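Long-range contact in outer membrane protein SusF (Bacteroides thetaiotaomicron, PDB 4FE9), which binds starch at the bacterial cell surface through carbohydrate-binding modules, before the glycan is taken into the periplasm for degradation: residues D216-T228 with S244-D256. Residues are numbered along the deposited sequence; the frame is centred on the assembly and turned at random.
Sequences DGDDSGDNFVSWT and SFDAFNYRFTVKD. With GLC (alpha-D-glucopyranose), chain B; EDO (1,2-ethanediol), chain E.
N223 and F252 form the hydrogen-bonded pair of a short antiparallel ladder, F252 N giving to N223 O at 3.0 Å and N223 N to F252 O at 3.2 Å. Two further backbone bonds, V254 N to G221 O and V225 N to Y250 O, flank them. G221 suits its place because its positive phi favours glycine.

R251 lies across strand 222-224. Its NH1 makes a salt bridge with D222 OD1 at 2.6 Å, the carboxylate perpendicular to the guanidinium and at its edge. R251 also makes a cation-pi contact with F224, CZ sitting 4.3 Å from the ring centroid, almost on the ring normal; the planes are steeply inclined (70°), NE and NH2 edging toward the ring. A bend at chi2 (-147°) helps carry the arginine chain across this strand, bringing its guanidinium over N223 C. A leucine in its place would probably leave D222 without its cationic mate and the face of F224 without its charge.

On the face that carries N223 and F252 the contacts are largely apolar. The F252 ring, swung between its backbone N and carbonyl carbon (chi1 74°), has N223 N over one face, with N223 CB 3.6 Å from F252 CE1. The two branches of V225 serve three rings: CG1 meets the edge of Y250, while CG2 reaches F245 and F252. W227 turns its edge to the face of Y250 in a T-shaped pair, centroids 5.3 Å apart.

D218 braces the loop before the strand: its carboxylate accepts from N223 ND2 and closes an Asx turn with S220 N. D216 holds glucose O2 and O3, one carboxylate oxygen each. The arrangement is an antiparallel edge-strand pairing in the Ig-like beta-sandwich of the first carbohydrate-binding module, next to its starch site.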
loop_
_atom_site.group_PDB
_atom_site.type_symbol
_atom_site.label_atom_id
_atom_site.label_comp_id
_atom_site.label_asym_id
_atom_site.label_seq_id
_atom_site.Cartn_x
_atom_site.Cartn_y
_atom_site.Cartn_z
ATOM N N ASP A 216 20.618 5.535 -16.282
ATOM C CA ASP A 216 21.638 5.010 -15.365
ATOM C C ASP A 216 21.721 5.852 -14.092
ATOM O O ASP A 216 21.815 7.050 -14.157
ATOM C CB ASP A 216 23.007 4.910 -16.059
ATOM C CG ASP A 216 24.006 4.043 -15.276
ATOM O OD1 ASP A 216 23.591 3.026 -14.662
ATOM O OD2 ASP A 216 25.206 4.400 -15.239
ATOM N N GLY A 217 21.460 5.227 -12.959
ATOM C CA GLY A 217 21.536 5.900 -11.682
ATOM C C GLY A 217 20.216 6.514 -11.270
ATOM O O GLY A 217 20.173 7.315 -10.347
ATOM N N ASP A 218 19.135 6.175 -11.985
ATOM C CA ASP A 218 17.771 6.645 -11.621
ATOM C C ASP A 218 17.583 6.606 -10.103
ATOM O O ASP A 218 17.745 5.555 -9.475
ATOM C CB ASP A 218 16.721 5.752 -12.285
ATOM C CG ASP A 218 15.277 6.206 -11.997
ATOM O OD1 ASP A 218 14.442 6.105 -12.904
ATOM O OD2 ASP A 218 14.953 6.479 -10.832
ATOM N N ASP A 219 17.149 7.718 -9.523
ATOM C CA ASP A 219 16.970 7.765 -8.077
ATOM C C ASP A 219 15.550 8.064 -7.689
ATOM O O ASP A 219 15.286 8.492 -6.587
ATOM C CB ASP A 219 17.967 8.740 -7.394
ATOM C CG ASP A 219 17.824 10.188 -7.886
ATOM O OD1 ASP A 219 16.885 10.477 -8.668
ATOM O OD2 ASP A 219 18.680 11.038 -7.509
ATOM N N SER A 220 14.617 7.732 -8.564
ATOM C CA SER A 220 13.205 8.066 -8.331
ATOM C C SER A 220 12.592 7.181 -7.251
ATOM O O SER A 220 11.632 7.567 -6.606
ATOM C CB SER A 220 12.402 7.924 -9.624
ATOM O OG SER A 220 12.197 6.547 -9.917
ATOM N N GLY A 221 13.138 5.971 -7.083
ATOM C CA GLY A 221 12.587 5.007 -6.131
ATOM C C GLY A 221 11.324 4.294 -6.616
ATOM O O GLY A 221 10.727 3.503 -5.883
ATOM N N ASP A 222 10.877 4.610 -7.826
ATOM C CA ASP A 222 9.544 4.154 -8.274
ATOM C C ASP A 222 9.405 4.470 -9.767
ATOM O O ASP A 222 9.299 5.639 -10.148
ATOM C CB ASP A 222 8.447 4.863 -7.462
ATOM C CG ASP A 222 6.995 4.494 -7.923
ATOM O OD1 ASP A 222 6.788 3.604 -8.815
ATOM O OD2 ASP A 222 6.059 5.034 -7.298
ATOM N N ASN A 223 9.642 3.462 -10.604
ATOM C CA ASN A 223 9.698 3.692 -12.036
ATOM C C ASN A 223 9.540 2.410 -12.848
ATOM O O ASN A 223 9.355 1.340 -12.293
ATOM C CB ASN A 223 11.001 4.375 -12.403
ATOM C CG ASN A 223 10.837 5.335 -13.573
ATOM O OD1 ASN A 223 9.881 5.234 -14.348
ATOM N ND2 ASN A 223 11.774 6.253 -13.715
ATOM N N PHE A 224 9.711 2.528 -14.156
ATOM C CA PHE A 224 9.606 1.397 -15.052
ATOM C C PHE A 224 10.898 0.626 -15.078
ATOM O O PHE A 224 11.981 1.210 -15.020
ATOM C CB PHE A 224 9.258 1.883 -16.476
ATOM C CG PHE A 224 7.808 2.282 -16.640
ATOM C CD1 PHE A 224 6.807 1.339 -16.530
ATOM C CD2 PHE A 224 7.451 3.632 -16.774
ATOM C CE1 PHE A 224 5.459 1.718 -16.572
ATOM C CE2 PHE A 224 6.106 4.011 -16.912
ATOM C CZ PHE A 224 5.119 3.052 -16.867
ATOM N N VAL A 225 10.799 -0.664 -15.340
ATOM C CA VAL A 225 11.972 -1.470 -15.643
ATOM C C VAL A 225 12.231 -1.505 -17.122
ATOM O O VAL A 225 11.334 -1.803 -17.894
ATOM C CB VAL A 225 11.761 -2.906 -15.139
ATOM C CG1 VAL A 225 12.958 -3.800 -15.527
ATOM C CG2 VAL A 225 11.541 -2.890 -13.647
ATOM N N SER A 226 13.499 -1.434 -17.498
ATOM C CA SER A 226 13.889 -1.516 -18.870
ATOM C C SER A 226 14.684 -2.807 -19.126
ATOM O O SER A 226 15.420 -3.278 -18.237
ATOM C CB SER A 226 14.762 -0.310 -19.218
ATOM O OG SER A 226 15.433 -0.534 -20.437
ATOM N N TRP A 227 14.523 -3.378 -20.315
ATOM C CA TRP A 227 15.269 -4.554 -20.701
ATOM C C TRP A 227 16.135 -4.290 -21.877
ATOM O O TRP A 227 16.612 -5.217 -22.522
ATOM C CB TRP A 227 14.332 -5.745 -21.002
ATOM C CG TRP A 227 13.228 -5.425 -21.985
ATOM C CD1 TRP A 227 13.285 -5.519 -23.352
ATOM C CD2 TRP A 227 11.897 -5.062 -21.664
ATOM N NE1 TRP A 227 12.061 -5.213 -23.894
ATOM C CE2 TRP A 227 11.185 -4.956 -22.878
ATOM C CE3 TRP A 227 11.237 -4.755 -20.462
ATOM C CZ2 TRP A 227 9.866 -4.589 -22.924
ATOM C CZ3 TRP A 227 9.938 -4.424 -20.512
ATOM C CH2 TRP A 227 9.270 -4.261 -21.756
ATOM N N THR A 228 16.307 -3.018 -22.211
ATOM C CA THR A 228 17.088 -2.667 -23.383
ATOM C C THR A 228 18.218 -1.696 -23.063
ATOM O O THR A 228 17.975 -0.545 -22.765
ATOM C CB THR A 228 16.207 -2.062 -24.510
ATOM O OG1 THR A 228 14.990 -2.826 -24.641
ATOM C CG2 THR A 228 16.979 -2.113 -25.848
ATOM N N SER A 244 11.210 -3.887 -4.637
ATOM C CA SER A 244 10.114 -4.685 -5.223
ATOM C C SER A 244 10.143 -4.629 -6.718
ATOM O O SER A 244 10.335 -3.547 -7.300
ATOM C CB SER A 244 8.763 -4.199 -4.730
ATOM O OG SER A 244 8.669 -4.367 -3.332
ATOM N N PHE A 245 9.850 -5.758 -7.350
ATOM C CA PHE A 245 9.915 -5.878 -8.804
ATOM C C PHE A 245 8.652 -6.610 -9.289
ATOM O O PHE A 245 8.376 -7.736 -8.858
ATOM C CB PHE A 245 11.162 -6.680 -9.206
ATOM C CG PHE A 245 11.149 -7.143 -10.637
ATOM C CD1 PHE A 245 10.708 -6.298 -11.653
ATOM C CD2 PHE A 245 11.527 -8.453 -10.967
ATOM C CE1 PHE A 245 10.684 -6.710 -12.963
ATOM C CE2 PHE A 245 11.527 -8.879 -12.292
ATOM C CZ PHE A 245 11.058 -8.021 -13.295
ATOM N N ASP A 246 7.826 -5.903 -10.064
ATOM C CA ASP A 246 6.581 -6.456 -10.607
ATOM C C ASP A 246 6.843 -6.926 -12.023
ATOM O O ASP A 246 7.111 -6.115 -12.935
ATOM C CB ASP A 246 5.501 -5.356 -10.572
ATOM C CG ASP A 246 4.155 -5.804 -11.138
ATOM O OD1 ASP A 246 4.101 -6.787 -11.952
ATOM O OD2 ASP A 246 3.159 -5.077 -10.859
ATOM N N ALA A 247 6.942 -8.227 -12.194
ATOM C CA ALA A 247 7.390 -8.778 -13.452
ATOM C C ALA A 247 6.218 -8.996 -14.437
ATOM O O ALA A 247 6.378 -9.682 -15.463
ATOM C CB ALA A 247 8.139 -10.085 -13.226
ATOM N N PHE A 248 5.063 -8.404 -14.138
ATOM C CA PHE A 248 3.959 -8.381 -15.098
ATOM C C PHE A 248 3.792 -6.971 -15.681
ATOM O O PHE A 248 3.906 -6.785 -16.896
ATOM C CB PHE A 248 2.650 -8.846 -14.434
ATOM C CG PHE A 248 1.431 -8.707 -15.324
ATOM C CD1 PHE A 248 1.267 -9.547 -16.428
ATOM C CD2 PHE A 248 0.557 -7.620 -15.165
ATOM C CE1 PHE A 248 0.190 -9.384 -17.305
ATOM C CE2 PHE A 248 -0.528 -7.437 -16.041
ATOM C CZ PHE A 248 -0.714 -8.338 -17.117
ATOM N N ASN A 249 3.702 -5.980 -14.788
ATOM C CA ASN A 249 3.732 -4.557 -15.176
ATOM C C ASN A 249 5.121 -3.982 -15.453
ATOM O O ASN A 249 5.229 -2.930 -16.062
ATOM C CB ASN A 249 3.016 -3.708 -14.142
ATOM C CG ASN A 249 1.586 -4.110 -13.979
ATOM O OD1 ASN A 249 0.816 -4.102 -14.958
ATOM N ND2 ASN A 249 1.257 -4.651 -12.806
ATOM N N TYR A 250 6.170 -4.746 -15.118
ATOM C CA TYR A 250 7.604 -4.277 -15.231
ATOM C C TYR A 250 7.865 -2.925 -14.586
ATOM O O TYR A 250 8.111 -1.929 -15.266
ATOM C CB TYR A 250 8.099 -4.313 -16.662
ATOM C CG TYR A 250 8.562 -5.666 -17.058
ATOM C CD1 TYR A 250 7.637 -6.683 -17.325
ATOM C CD2 TYR A 250 9.901 -6.020 -16.911
ATOM C CE1 TYR A 250 8.059 -8.014 -17.524
ATOM C CE2 TYR A 250 10.332 -7.340 -17.128
ATOM C CZ TYR A 250 9.411 -8.330 -17.369
ATOM O OH TYR A 250 9.864 -9.596 -17.658
ATOM N N ARG A 251 7.687 -2.882 -13.291
ATOM C CA ARG A 251 7.911 -1.681 -12.525
ATOM C C ARG A 251 8.691 -2.115 -11.295
ATOM O O ARG A 251 8.574 -3.272 -10.874
ATOM C CB ARG A 251 6.573 -1.091 -12.070
ATOM C CG ARG A 251 6.014 -0.008 -13.049
ATOM C CD ARG A 251 5.214 1.097 -12.294
ATOM N NE ARG A 251 5.252 2.343 -13.038
ATOM C CZ ARG A 251 5.766 3.474 -12.587
ATOM N NH1 ARG A 251 6.101 3.592 -11.314
ATOM N NH2 ARG A 251 5.762 4.544 -13.362
ATOM N N PHE A 252 9.399 -1.160 -10.669
ATOM C CA PHE A 252 10.131 -1.429 -9.443
ATOM C C PHE A 252 9.862 -0.306 -8.470
ATOM O O PHE A 252 9.544 0.823 -8.884
ATOM C CB PHE A 252 11.611 -1.528 -9.742
ATOM C CG PHE A 252 12.267 -0.193 -10.016
ATOM C CD1 PHE A 252 12.456 0.247 -11.328
ATOM C CD2 PHE A 252 12.648 0.641 -8.959
ATOM C CE1 PHE A 252 13.036 1.501 -11.589
ATOM C CE2 PHE A 252 13.204 1.893 -9.194
ATOM C CZ PHE A 252 13.414 2.329 -10.507
ATOM N N THR A 253 9.863 -0.619 -7.178
ATOM C CA THR A 253 10.029 0.409 -6.155
ATOM C C THR A 253 11.184 0.039 -5.224
ATOM O O THR A 253 11.535 -1.138 -5.088
ATOM C CB THR A 253 8.793 0.552 -5.305
ATOM O OG1 THR A 253 8.476 -0.721 -4.754
ATOM C CG2 THR A 253 7.590 1.101 -6.154
ATOM N N VAL A 254 11.777 1.055 -4.612
ATOM C CA VAL A 254 12.664 0.882 -3.492
ATOM C C VAL A 254 12.127 1.721 -2.356
ATOM O O VAL A 254 12.012 2.938 -2.497
ATOM C CB VAL A 254 14.056 1.372 -3.833
ATOM C CG1 VAL A 254 15.003 1.111 -2.654
ATOM C CG2 VAL A 254 14.581 0.641 -5.125
ATOM N N LYS A 255 11.807 1.076 -1.228
ATOM C CA LYS A 255 11.093 1.725 -0.150
ATOM C C LYS A 255 11.829 1.572 1.181
ATOM O O LYS A 255 12.605 0.649 1.354
ATOM C CB LYS A 255 9.669 1.165 -0.046
ATOM C CG LYS A 255 8.772 1.663 -1.220
ATOM C CD LYS A 255 7.506 0.812 -1.449
ATOM C CE LYS A 255 6.822 0.474 -0.163
ATOM N NZ LYS A 255 5.326 0.473 -0.350
ATOM N N ASP A 256 11.712 2.599 2.024
ATOM C CA ASP A 256 12.204 2.564 3.409
ATOM C C ASP A 256 11.546 1.381 4.145
ATOM O O ASP A 256 10.329 1.170 4.044
ATOM C CB ASP A 256 11.860 3.921 4.058
ATOM C CG ASP A 256 12.254 4.014 5.528
ATOM O OD1 ASP A 256 12.826 3.051 6.093
ATOM O OD2 ASP A 256 11.907 5.050 6.141
HETATM C C1 GLC B . 26.818 0.476 -12.170
HETATM C C2 GLC B . 26.272 1.761 -12.717
HETATM C C3 GLC B . 27.366 2.800 -12.847
HETATM C C4 GLC B . 28.180 2.906 -11.565
HETATM C C5 GLC B . 28.342 1.786 -10.835
HETATM C C6 GLC B . 29.140 1.886 -9.565
HETATM O O2 GLC B . 25.702 1.502 -14.010
HETATM O O3 GLC B . 26.758 4.037 -13.194
HETATM O O4 GLC B . 29.390 3.717 -11.612
HETATM O O5 GLC B . 27.377 0.703 -10.896
HETATM O O6 GLC B . 28.245 2.302 -8.532
HETATM C C1 EDO E . 6.532 -2.259 -8.418
HETATM O O1 EDO E . 5.258 -1.643 -8.557
HETATM C C2 EDO E . 6.509 -3.213 -7.240
HETATM O O2 EDO E . 6.053 -2.512 -6.085
#